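Local coordinates for protein A putative transcriptional regulator (Rhodococcus sp., PDB 2HKU) that probably acts as a TetR-family transcriptional regulator that binds DNA through an N-terminal helix-turn-helix and carries an all-helical C-terminal domain that meets a second subunit, at residues Y58-G61 / R65-V68; G101-P106 / S170-L175; T153-R158 / D162-A167. All blocks are in the same frame, centred on the assembly; numbering follows the deposited sequence.

Interaction 1 (Y58-G61 / R65-V68); sequences YYYG and RLFV
In the TetR-type helix-turn-helix domain, Y60, at the close of the predicted DNA-reading motif, meets R65 and L66 on the first part of helix 63-87. The main contact is a CH-pi one: methyl CD1 of L66 lies over the middle of the Y60 ring, 3.7 Å from the ring centroid and only 10° off the ring normal. CD1 comes nearest to CZ of Y60, at 3.7 Å, yet sits above the centre of the ring rather than its rim. Two torsions set this up. The tyrosine ring stands anti to its own carbonyl carbon (chi1 -56°), while CG of L66 is turned away from its backbone N (chi1 -176°), and the two side chains meet at a slant.

TetR-type domains pack the recognition helix against the long helix that leads into the C-terminal domain, and here both partners also lean on helix 21-36: Y60 touches F26, L66 touches A29, and the buried phenol of Y60 bonds through OH to the backbone O of R22. The aliphatic part of R65 runs past the backbone of Y60, with CD 3.0 Å from O of Y60. Its guanidinium forms a salt bridge with E69, one turn farther along. G61, next after Y60, has positive phi and leaves helical geometry in the turn between the two helices.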
ATOM      1  N   TYR A  58      -8.629 -28.908  10.106  1.00 47.56           N
ATOM      2  CA  TYR A  58      -8.325 -29.147  11.516  1.00 49.68           C
ATOM      3  C   TYR A  58      -7.533 -28.026  12.181  1.00 49.24           C
ATOM      4  O   TYR A  58      -7.951 -27.472  13.207  1.00 49.80           O
ATOM      5  CB  TYR A  58      -7.501 -30.430  11.645  1.00 51.94           C
ATOM      6  CG  TYR A  58      -7.423 -31.012  13.046  1.00 55.82           C
ATOM      7  CD1 TYR A  58      -8.583 -31.203  13.831  1.00 60.45           C
ATOM      8  CD2 TYR A  58      -6.199 -31.420  13.571  1.00 58.21           C
ATOM      9  CE1 TYR A  58      -8.508 -31.772  15.116  1.00 61.37           C
ATOM     10  CE2 TYR A  58      -6.109 -31.991  14.839  1.00 60.93           C
ATOM     11  CZ  TYR A  58      -7.258 -32.167  15.605  1.00 61.06           C
ATOM     12  OH  TYR A  58      -7.137 -32.731  16.867  1.00 61.41           O
ATOM     13  N   TYR A  59      -6.371 -27.723  11.616  1.00 48.68           N
ATOM     14  CA  TYR A  59      -5.495 -26.707  12.178  1.00 47.69           C
ATOM     15  C   TYR A  59      -5.867 -25.260  11.864  1.00 46.45           C
ATOM     16  O   TYR A  59      -5.448 -24.363  12.607  1.00 46.42           O
ATOM     17  CB  TYR A  59      -4.041 -27.006  11.844  1.00 48.56           C
ATOM     18  CG  TYR A  59      -3.571 -28.218  12.537  1.00 50.11           C
ATOM     19  CD1 TYR A  59      -3.543 -28.274  13.955  1.00 54.52           C
ATOM     20  CD2 TYR A  59      -3.178 -29.344  11.822  1.00 53.04           C
ATOM     21  CE1 TYR A  59      -3.113 -29.430  14.639  1.00 51.06           C
ATOM     22  CE2 TYR A  59      -2.747 -30.508  12.490  1.00 53.07           C
ATOM     23  CZ  TYR A  59      -2.712 -30.529  13.893  1.00 52.88           C
ATOM     24  OH  TYR A  59      -2.289 -31.667  14.526  1.00 53.78           O
ATOM     25  N   TYR A  60      -6.662 -25.018  10.812  1.00 44.13           N
ATOM     26  CA  TYR A  60      -6.886 -23.634  10.373  1.00 42.72           C
ATOM     27  C   TYR A  60      -8.312 -23.290  10.030  1.00 42.80           C
ATOM     28  O   TYR A  60      -8.659 -22.141   9.871  1.00 44.06           O
ATOM     29  CB  TYR A  60      -5.934 -23.272   9.230  1.00 41.30           C
ATOM     30  CG  TYR A  60      -4.484 -23.466   9.579  1.00 39.55           C
ATOM     31  CD1 TYR A  60      -3.764 -22.489  10.286  1.00 36.15           C
ATOM     32  CD2 TYR A  60      -3.813 -24.633   9.212  1.00 39.33           C
ATOM     33  CE1 TYR A  60      -2.389 -22.701  10.604  1.00 34.18           C
ATOM     34  CE2 TYR A  60      -2.471 -24.844   9.520  1.00 36.59           C
ATOM     35  CZ  TYR A  60      -1.762 -23.869  10.225  1.00 37.95           C
ATOM     36  OH  TYR A  60      -0.441 -24.093  10.550  1.00 34.90           O
ATOM     37  N   GLY A  61      -9.175 -24.282   9.896  1.00 43.23           N
ATOM     38  CA  GLY A  61     -10.580 -23.964   9.664  1.00 42.68           C
ATOM     39  C   GLY A  61     -10.876 -23.623   8.224  1.00 43.83           C
ATOM     40  O   GLY A  61     -12.029 -23.699   7.820  1.00 45.53           O
ATOM     41  N   ARG A  65      -7.952 -18.624   6.240  1.00 32.16           N
ATOM     42  CA  ARG A  65      -7.352 -18.455   7.503  1.00 33.20           C
ATOM     43  C   ARG A  65      -5.862 -18.879   7.554  1.00 31.69           C
ATOM     44  O   ARG A  65      -5.055 -18.165   8.142  1.00 30.26           O
ATOM     45  CB  ARG A  65      -8.100 -19.214   8.569  1.00 34.84           C
ATOM     46  CG  ARG A  65      -7.379 -19.085   9.882  1.00 38.87           C
ATOM     47  CD  ARG A  65      -8.366 -19.417  10.982  1.00 47.24           C
ATOM     48  NE  ARG A  65      -8.727 -18.262  11.800  1.00 53.56           N
ATOM     49  CZ  ARG A  65      -8.055 -17.873  12.883  1.00 53.51           C
ATOM     50  NH1 ARG A  65      -8.483 -16.825  13.567  1.00 56.65           N
ATOM     51  NH2 ARG A  65      -6.964 -18.533  13.278  1.00 54.03           N
ATOM     52  N   LEU A  66      -5.518 -20.021   6.969  1.00 29.84           N
ATOM     53  CA  LEU A  66      -4.063 -20.311   6.722  1.00 29.03           C
ATOM     54  C   LEU A  66      -3.305 -19.150   6.018  1.00 27.98           C
ATOM     55  O   LEU A  66      -2.256 -18.758   6.483  1.00 27.13           O
ATOM     56  CB  LEU A  66      -3.845 -21.626   5.972  1.00 28.82           C
ATOM     57  CG  LEU A  66      -2.404 -22.159   5.684  1.00 28.37           C
ATOM     58  CD1 LEU A  66      -1.537 -22.284   6.897  1.00 25.79           C
ATOM     59  CD2 LEU A  66      -2.476 -23.480   4.953  1.00 28.78           C
ATOM     60  N   PHE A  67      -3.883 -18.589   4.934  1.00 26.33           N
ATOM     61  CA  PHE A  67      -3.274 -17.536   4.179  1.00 23.30           C
ATOM     62  C   PHE A  67      -3.065 -16.303   5.068  1.00 24.48           C
ATOM     63  O   PHE A  67      -1.968 -15.749   5.092  1.00 20.37           O
ATOM     64  CB  PHE A  67      -4.181 -17.078   3.009  1.00 25.84           C
ATOM     65  CG  PHE A  67      -3.517 -16.035   2.143  1.00 23.89           C
ATOM     66  CD1 PHE A  67      -2.474 -16.419   1.280  1.00 23.33           C
ATOM     67  CD2 PHE A  67      -3.811 -14.737   2.281  1.00 23.79           C
ATOM     68  CE1 PHE A  67      -1.821 -15.510   0.494  1.00 25.68           C
ATOM     69  CE2 PHE A  67      -3.213 -13.784   1.470  1.00 22.13           C
ATOM     70  CZ  PHE A  67      -2.227 -14.134   0.593  1.00 28.83           C
ATOM     71  N   VAL A  68      -4.130 -15.842   5.759  1.00 21.84           N
ATOM     72  CA  VAL A  68      -3.931 -14.676   6.593  1.00 23.69           C
ATOM     73  C   VAL A  68      -2.901 -14.956   7.733  1.00 23.61           C
ATOM     74  O   VAL A  68      -2.061 -14.089   8.048  1.00 22.68           O
ATOM     75  CB  VAL A  68      -5.336 -14.092   7.137  1.00 24.62           C
ATOM     76  CG1 VAL A  68      -5.087 -12.955   8.116  1.00 22.32           C
ATOM     77  CG2 VAL A  68      -6.178 -13.663   5.970  1.00 21.76           C
TER

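Interaction 2 (G101-P106 / S170-L175); sequences GSLLGP and SAIFGL
With chi1 of -65° and chi2 of -72°, I172 swings its ethyl branch so that CD1 reaches out from helix 161-181 toward helix 92-104, where L103 and L104 receive it. Both leucines hold CG anti to the carbonyl carbon, beside the backbone N (chi1 of L104 -63°), which for L104 brings CD2 to I172. The result is helix-to-helix packing inside the all-helical C-terminal domain of a TetR-type regulator, with no hydrogen bond crossing between the segments; the closest backbones are those of L104 and I172, whose CA atoms lie 7.3 Å apart.

CD1 of I172 is the shared element. It touches CD2 of L104 at 3.9 Å and CG of the same leucine at 4.1 Å, and it also meets CD1 of L103 at 4.2 Å, where the two side chains cross at about a right angle. The methyl therefore bridges consecutive residues in the last turn of helix 92-104; G105 is the first residue beyond it.

All four touching side chains are buried, and neighbouring helices close around them. L103 also rests on A82 of helix 63-87, L104 on L190 and L175 on I197 of helix 190-201. At the helix end, the backbone O of L104 accepts a hydrogen bond from NZ of K179, a polar tie beside the apolar contact. The second subunit also reaches this part of helix 161-181: its S170 meets L175 and its I177 meets F173. One turn after I172, L175 extends the contact through its first side-chain carbon, CB lying 4.1 Å from CD2 of L104.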
ATOM      1  N   GLY A 101      16.323  -0.808   3.842  1.00 29.08           N
ATOM      2  CA  GLY A 101      16.792  -1.784   2.862  1.00 24.52           C
ATOM      3  C   GLY A 101      16.341  -3.190   3.066  1.00 25.66           C
ATOM      4  O   GLY A 101      16.125  -3.900   2.092  1.00 24.38           O
ATOM      5  N   SER A 102      16.205  -3.645   4.312  1.00 24.60           N
ATOM      6  CA  SER A 102      15.678  -5.019   4.564  1.00 25.11           C
ATOM      7  C   SER A 102      14.205  -5.180   4.188  1.00 24.80           C
ATOM      8  O   SER A 102      13.796  -6.118   3.467  1.00 26.59           O
ATOM      9  CB  SER A 102      15.787  -5.386   6.076  1.00 23.57           C
ATOM     10  OG  SER A 102      15.535  -6.780   6.256  1.00 23.97           O
ATOM     11  N   LEU A 103      13.389  -4.279   4.721  1.00 26.38           N
ATOM     12  CA  LEU A 103      11.925  -4.329   4.408  1.00 26.48           C
ATOM     13  C   LEU A 103      11.675  -4.161   2.905  1.00 25.43           C
ATOM     14  O   LEU A 103      10.866  -4.826   2.394  1.00 25.72           O
ATOM     15  CB  LEU A 103      11.175  -3.248   5.207  1.00 25.26           C
ATOM     16  CG  LEU A 103      11.173  -3.503   6.717  1.00 25.82           C
ATOM     17  CD1 LEU A 103      10.552  -2.301   7.309  1.00 22.18           C
ATOM     18  CD2 LEU A 103      10.436  -4.873   7.071  1.00 24.74           C
ATOM     19  N   LEU A 104      12.400  -3.270   2.214  1.00 27.72           N
ATOM     20  CA  LEU A 104      12.117  -2.990   0.798  1.00 27.26           C
ATOM     21  C   LEU A 104      12.752  -3.984  -0.116  1.00 29.72           C
ATOM     22  O   LEU A 104      12.318  -4.177  -1.266  1.00 28.92           O
ATOM     23  CB  LEU A 104      12.500  -1.556   0.405  1.00 27.15           C
ATOM     24  CG  LEU A 104      11.692  -0.494   1.162  1.00 24.79           C
ATOM     25  CD1 LEU A 104      12.065   0.946   0.800  1.00 27.06           C
ATOM     26  CD2 LEU A 104      10.190  -0.700   0.934  1.00 30.37           C
ATOM     27  N   GLY A 105      13.782  -4.673   0.388  1.00 30.77           N
ATOM     28  CA  GLY A 105      14.433  -5.680  -0.420  1.00 29.43           C
ATOM     29  C   GLY A 105      14.119  -7.105  -0.065  1.00 30.60           C
ATOM     30  O   GLY A 105      13.128  -7.665  -0.546  1.00 30.76           O
ATOM     31  N   PRO A 106      14.967  -7.754   0.785  1.00 29.87           N
ATOM     32  CA  PRO A 106      14.562  -9.111   1.018  1.00 29.20           C
ATOM     33  C   PRO A 106      13.200  -9.304   1.754  1.00 27.14           C
ATOM     34  O   PRO A 106      12.631 -10.360   1.654  1.00 28.38           O
ATOM     35  CB  PRO A 106      15.727  -9.712   1.861  1.00 28.87           C
ATOM     36  CG  PRO A 106      16.398  -8.577   2.417  1.00 29.27           C
ATOM     37  CD  PRO A 106      16.195  -7.393   1.527  1.00 32.03           C
ATOM     38  N   SER A 170       2.953   2.986   6.704  1.00 16.96           N
ATOM     39  CA  SER A 170       2.137   3.175   5.469  1.00 19.64           C
ATOM     40  C   SER A 170       2.951   3.530   4.235  1.00 18.65           C
ATOM     41  O   SER A 170       2.625   3.073   3.163  1.00 18.62           O
ATOM     42  CB  SER A 170       1.104   4.245   5.682  1.00 20.00           C
ATOM     43  OG  SER A 170       1.751   5.381   6.172  1.00 27.73           O
ATOM     44  N   ALA A 171       4.058   4.275   4.412  1.00 20.39           N
ATOM     45  CA  ALA A 171       5.113   4.438   3.327  1.00 20.90           C
ATOM     46  C   ALA A 171       5.699   3.081   2.864  1.00 20.75           C
ATOM     47  O   ALA A 171       5.794   2.771   1.657  1.00 19.41           O
ATOM     48  CB  ALA A 171       6.282   5.385   3.808  1.00 22.10           C
ATOM     49  N   ILE A 172       6.161   2.281   3.841  1.00 20.92           N
ATOM     50  CA  ILE A 172       6.628   0.972   3.507  1.00 19.89           C
ATOM     51  C   ILE A 172       5.604   0.172   2.660  1.00 19.30           C
ATOM     52  O   ILE A 172       5.965  -0.336   1.621  1.00 19.55           O
ATOM     53  CB  ILE A 172       7.140   0.158   4.762  1.00 20.12           C
ATOM     54  CG1 ILE A 172       8.407   0.836   5.388  1.00 19.62           C
ATOM     55  CG2 ILE A 172       7.337  -1.287   4.383  1.00 18.46           C
ATOM     56  CD1 ILE A 172       9.726   0.706   4.543  1.00 21.84           C
ATOM     57  N   PHE A 173       4.349   0.074   3.122  1.00 19.90           N
ATOM     58  CA  PHE A 173       3.273  -0.620   2.369  1.00 19.35           C
ATOM     59  C   PHE A 173       3.107  -0.077   0.956  1.00 18.37           C
ATOM     60  O   PHE A 173       3.159  -0.837  -0.031  1.00 18.48           O
ATOM     61  CB  PHE A 173       1.926  -0.534   3.131  1.00 17.62           C
ATOM     62  CG  PHE A 173       1.947  -1.197   4.506  1.00 16.95           C
ATOM     63  CD1 PHE A 173       2.697  -2.348   4.742  1.00 16.05           C
ATOM     64  CD2 PHE A 173       1.195  -0.660   5.542  1.00 17.20           C
ATOM     65  CE1 PHE A 173       2.677  -2.931   6.072  1.00 17.97           C
ATOM     66  CE2 PHE A 173       1.146  -1.213   6.839  1.00 16.52           C
ATOM     67  CZ  PHE A 173       1.873  -2.295   7.100  1.00 21.83           C
ATOM     68  N   GLY A 174       3.002   1.236   0.850  1.00 19.99           N
ATOM     69  CA  GLY A 174       2.784   1.914  -0.498  1.00 19.88           C
ATOM     70  C   GLY A 174       4.016   1.794  -1.413  1.00 22.08           C
ATOM     71  O   GLY A 174       3.897   1.658  -2.652  1.00 21.95           O
ATOM     72  N   LEU A 175       5.211   1.853  -0.828  1.00 22.06           N
ATOM     73  CA  LEU A 175       6.438   1.616  -1.628  1.00 21.75           C
ATOM     74  C   LEU A 175       6.578   0.174  -2.098  1.00 21.06           C
ATOM     75  O   LEU A 175       6.912  -0.072  -3.265  1.00 21.75           O
ATOM     76  CB  LEU A 175       7.732   2.031  -0.893  1.00 22.96           C
ATOM     77  CG  LEU A 175       7.783   3.483  -0.599  1.00 20.96           C
ATOM     78  CD1 LEU A 175       8.667   3.953   0.615  1.00 23.40           C
ATOM     79  CD2 LEU A 175       8.100   4.228  -1.870  1.00 21.71           C
TER

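Interaction 3 (T153-R158 / D162-A167); sequences TGWQLR and DVESKA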
ATOM      1  N   THR A 153      18.997   9.507  19.621  1.00 45.43           N
ATOM      2  CA  THR A 153      20.174  10.085  18.955  1.00 45.00           C
ATOM      3  C   THR A 153      20.029  11.528  18.484  1.00 43.76           C
ATOM      4  O   THR A 153      20.968  12.038  17.895  1.00 45.08           O
ATOM      5  CB  THR A 153      20.823   9.179  17.897  1.00 45.13           C
ATOM      6  OG1 THR A 153      19.945   9.008  16.788  1.00 47.10           O
ATOM      7  CG2 THR A 153      21.124   7.828  18.475  1.00 46.59           C
ATOM      8  N   GLY A 154      18.938  12.228  18.815  1.00 42.46           N
ATOM      9  CA  GLY A 154      18.791  13.647  18.443  1.00 40.68           C
ATOM     10  C   GLY A 154      17.614  14.122  17.543  1.00 41.46           C
ATOM     11  O   GLY A 154      17.248  15.340  17.494  1.00 39.38           O
ATOM     12  N   TRP A 155      16.975  13.178  16.847  1.00 40.74           N
ATOM     13  CA  TRP A 155      15.914  13.538  15.866  1.00 40.18           C
ATOM     14  C   TRP A 155      14.628  14.089  16.531  1.00 39.28           C
ATOM     15  O   TRP A 155      14.193  13.571  17.559  1.00 39.79           O
ATOM     16  CB  TRP A 155      15.705  12.283  14.963  1.00 40.94           C
ATOM     17  CG  TRP A 155      14.671  12.325  13.879  1.00 43.55           C
ATOM     18  CD1 TRP A 155      14.836  12.720  12.547  1.00 42.40           C
ATOM     19  CD2 TRP A 155      13.298  11.877  13.999  1.00 43.70           C
ATOM     20  NE1 TRP A 155      13.643  12.554  11.873  1.00 40.97           N
ATOM     21  CE2 TRP A 155      12.694  12.035  12.725  1.00 42.61           C
ATOM     22  CE3 TRP A 155      12.527  11.375  15.068  1.00 42.67           C
ATOM     23  CZ2 TRP A 155      11.344  11.727  12.499  1.00 42.69           C
ATOM     24  CZ3 TRP A 155      11.187  11.043  14.834  1.00 43.29           C
ATOM     25  CH2 TRP A 155      10.610  11.236  13.558  1.00 42.48           C
ATOM     26  N   GLN A 156      14.065  15.171  15.996  1.00 37.67           N
ATOM     27  CA  GLN A 156      12.863  15.732  16.517  1.00 39.01           C
ATOM     28  C   GLN A 156      11.600  15.126  15.853  1.00 40.63           C
ATOM     29  O   GLN A 156      11.423  15.229  14.611  1.00 39.59           O
ATOM     30  CB  GLN A 156      12.777  17.242  16.264  1.00 39.70           C
ATOM     31  CG  GLN A 156      13.863  18.137  16.917  1.00 43.96           C
ATOM     32  CD  GLN A 156      13.928  17.965  18.415  1.00 48.53           C
ATOM     33  OE1 GLN A 156      13.133  18.580  19.171  1.00 49.84           O
ATOM     34  NE2 GLN A 156      14.858  17.097  18.870  1.00 46.52           N
ATOM     35  N   LEU A 157      10.720  14.539  16.679  1.00 39.23           N
ATOM     36  CA  LEU A 157       9.341  14.220  16.289  1.00 38.45           C
ATOM     37  C   LEU A 157       8.730  15.417  15.612  1.00 38.07           C
ATOM     38  O   LEU A 157       8.916  16.573  16.040  1.00 36.33           O
ATOM     39  CB  LEU A 157       8.502  13.944  17.525  1.00 38.10           C
ATOM     40  CG  LEU A 157       8.066  12.581  18.095  1.00 41.63           C
ATOM     41  CD1 LEU A 157       8.747  11.308  17.575  1.00 39.78           C
ATOM     42  CD2 LEU A 157       8.091  12.637  19.622  1.00 38.76           C
ATOM     43  N   ARG A 158       7.970  15.130  14.557  1.00 35.44           N
ATOM     44  CA  ARG A 158       7.187  16.127  13.871  1.00 34.26           C
ATOM     45  C   ARG A 158       5.739  15.956  14.339  1.00 34.10           C
ATOM     46  O   ARG A 158       4.935  16.855  14.263  1.00 35.15           O
ATOM     47  CB  ARG A 158       7.273  15.907  12.331  1.00 33.98           C
ATOM     48  CG  ARG A 158       8.578  16.222  11.658  1.00 30.27           C
ATOM     49  CD  ARG A 158       9.561  15.080  11.794  1.00 33.33           C
ATOM     50  NE  ARG A 158       8.971  13.825  11.257  1.00 30.69           N
ATOM     51  CZ  ARG A 158       9.279  13.325  10.069  1.00 29.80           C
ATOM     52  NH1 ARG A 158       8.675  12.202   9.695  1.00 23.07           N
ATOM     53  NH2 ARG A 158      10.192  13.934   9.247  1.00 25.07           N
ATOM     54  N   ASP A 162       3.433   7.631  18.044  1.00 30.68           N
ATOM     55  CA  ASP A 162       2.537   6.673  17.426  1.00 31.86           C
ATOM     56  C   ASP A 162       2.373   7.027  15.945  1.00 30.66           C
ATOM     57  O   ASP A 162       2.498   6.140  15.104  1.00 28.52           O
ATOM     58  CB  ASP A 162       1.187   6.583  18.180  1.00 31.96           C
ATOM     59  CG  ASP A 162       0.502   7.922  18.316  1.00 37.24           C
ATOM     60  OD1 ASP A 162       1.164   8.941  18.683  1.00 41.75           O
ATOM     61  OD2 ASP A 162      -0.713   7.987  18.035  1.00 43.65           O
ATOM     62  N   VAL A 163       2.080   8.310  15.640  1.00 30.98           N
ATOM     63  CA  VAL A 163       1.860   8.794  14.235  1.00 30.58           C
ATOM     64  C   VAL A 163       3.109   8.626  13.368  1.00 29.14           C
ATOM     65  O   VAL A 163       3.029   8.244  12.215  1.00 28.80           O
ATOM     66  CB  VAL A 163       1.316  10.262  14.206  1.00 30.87           C
ATOM     67  CG1 VAL A 163       1.352  10.871  12.847  1.00 29.52           C
ATOM     68  CG2 VAL A 163      -0.088  10.288  14.770  1.00 34.87           C
ATOM     69  N   GLU A 164       4.280   8.811  13.962  1.00 28.13           N
ATOM     70  CA  GLU A 164       5.504   8.688  13.217  1.00 25.98           C
ATOM     71  C   GLU A 164       5.727   7.229  12.825  1.00 26.57           C
ATOM     72  O   GLU A 164       6.253   6.929  11.745  1.00 24.48           O
ATOM     73  CB  GLU A 164       6.659   9.255  14.008  1.00 25.97           C
ATOM     74  CG  GLU A 164       6.575  10.741  14.283  1.00 25.49           C
ATOM     75  CD  GLU A 164       7.131  11.562  13.120  1.00 30.91           C
ATOM     76  OE1 GLU A 164       7.520  10.959  12.084  1.00 31.13           O
ATOM     77  OE2 GLU A 164       7.205  12.807  13.239  1.00 33.84           O
ATOM     78  N   SER A 165       5.351   6.295  13.715  1.00 25.60           N
ATOM     79  CA  SER A 165       5.433   4.874  13.361  1.00 23.65           C
ATOM     80  C   SER A 165       4.498   4.543  12.213  1.00 22.02           C
ATOM     81  O   SER A 165       4.861   3.729  11.348  1.00 21.20           O
ATOM     82  CB  SER A 165       5.164   3.909  14.553  1.00 23.95           C
ATOM     83  OG  SER A 165       5.583   2.564  14.144  1.00 24.11           O
ATOM     84  N   LYS A 166       3.265   5.085  12.246  1.00 20.35           N
ATOM     85  CA  LYS A 166       2.303   4.806  11.209  1.00 22.08           C
ATOM     86  C   LYS A 166       2.690   5.443   9.881  1.00 21.29           C
ATOM     87  O   LYS A 166       2.362   4.910   8.848  1.00 21.64           O
ATOM     88  CB  LYS A 166       0.902   5.308  11.630  1.00 23.57           C
ATOM     89  CG  LYS A 166       0.297   4.485  12.836  1.00 24.39           C
ATOM     90  CD  LYS A 166      -0.963   5.152  13.359  1.00 27.15           C
ATOM     91  CE  LYS A 166      -1.636   4.223  14.456  1.00 32.53           C
ATOM     92  NZ  LYS A 166      -3.101   4.755  14.538  1.00 38.80           N
ATOM     93  N   ALA A 167       3.337   6.609   9.923  1.00 18.67           N
ATOM     94  CA  ALA A 167       3.866   7.258   8.710  1.00 20.90           C
ATOM     95  C   ALA A 167       4.959   6.447   8.105  1.00 20.44           C
ATOM     96  O   ALA A 167       5.046   6.311   6.873  1.00 21.57           O
ATOM     97  CB  ALA A 167       4.391   8.686   9.047  1.00 20.01           C
TER
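R158 grips the carboxylate of E164 side-on, as a bidentate salt bridge with one nitrogen for each oxygen. NE gives to OE2 of E164 at 2.8 Å, nearly straight at 163° and within the guanidinium plane, and NH1 gives to OE1 at 2.9 Å from a slight tilt. Both oxygens use their syn lone pairs, and the two flat groups are only 28° from coplanar. OE2 is also reached by the backbone N of R158, at 2.8 Å and nearly in line with the C-O bond, and by the N of A159. Three donors converging on one oxygen probably favour the ionised carboxylate and fix its rotation.

W155 comes at E164 from the opposite direction, CH2 bringing the indole edge to OE1 of E164 at 3.4 Å with ring and carboxylate planes steeply inclined, and its CZ2 sits over one face of the R158 guanidinium, toward the rim. CD1 of L157 covers CG of E164 at 4.0 Å. The arginine reaches E164 by folding at chi2 and chi3. NE1 of W155 bonds to O of L201, and NH2 of R158 to O of N200, so both groups are also tied to the end of helix 190-201.

The loop between helices 125-152 and 161-181 is thereby clasped to the start of the latter, with W155 and L157 also resting on helix 125-152 and A199 of the second subunit packing on E164.

How the interactions relate
The three contacts run in series and by nesting: interaction 1 closes before interaction 2 opens, and interaction 3 lies inside the long loop that interaction 2 closes. Interaction 1 belongs to the putative DNA-binding domain, its centre about 26 Å from that of interaction 2 and 36 Å from that of interaction 3, which lies across the chain's centre. Helix 63-87, used by interaction 1, leads into helix 92-104 of interaction 2. Interactions 2 and 3 share helix 161-181, with centres about 17 Å apart, and both touch the second subunit. Side chains of L103 and L157 each lie about 5 Å from a bound 1,2-ethanediol, probably from the crystallisation liquor.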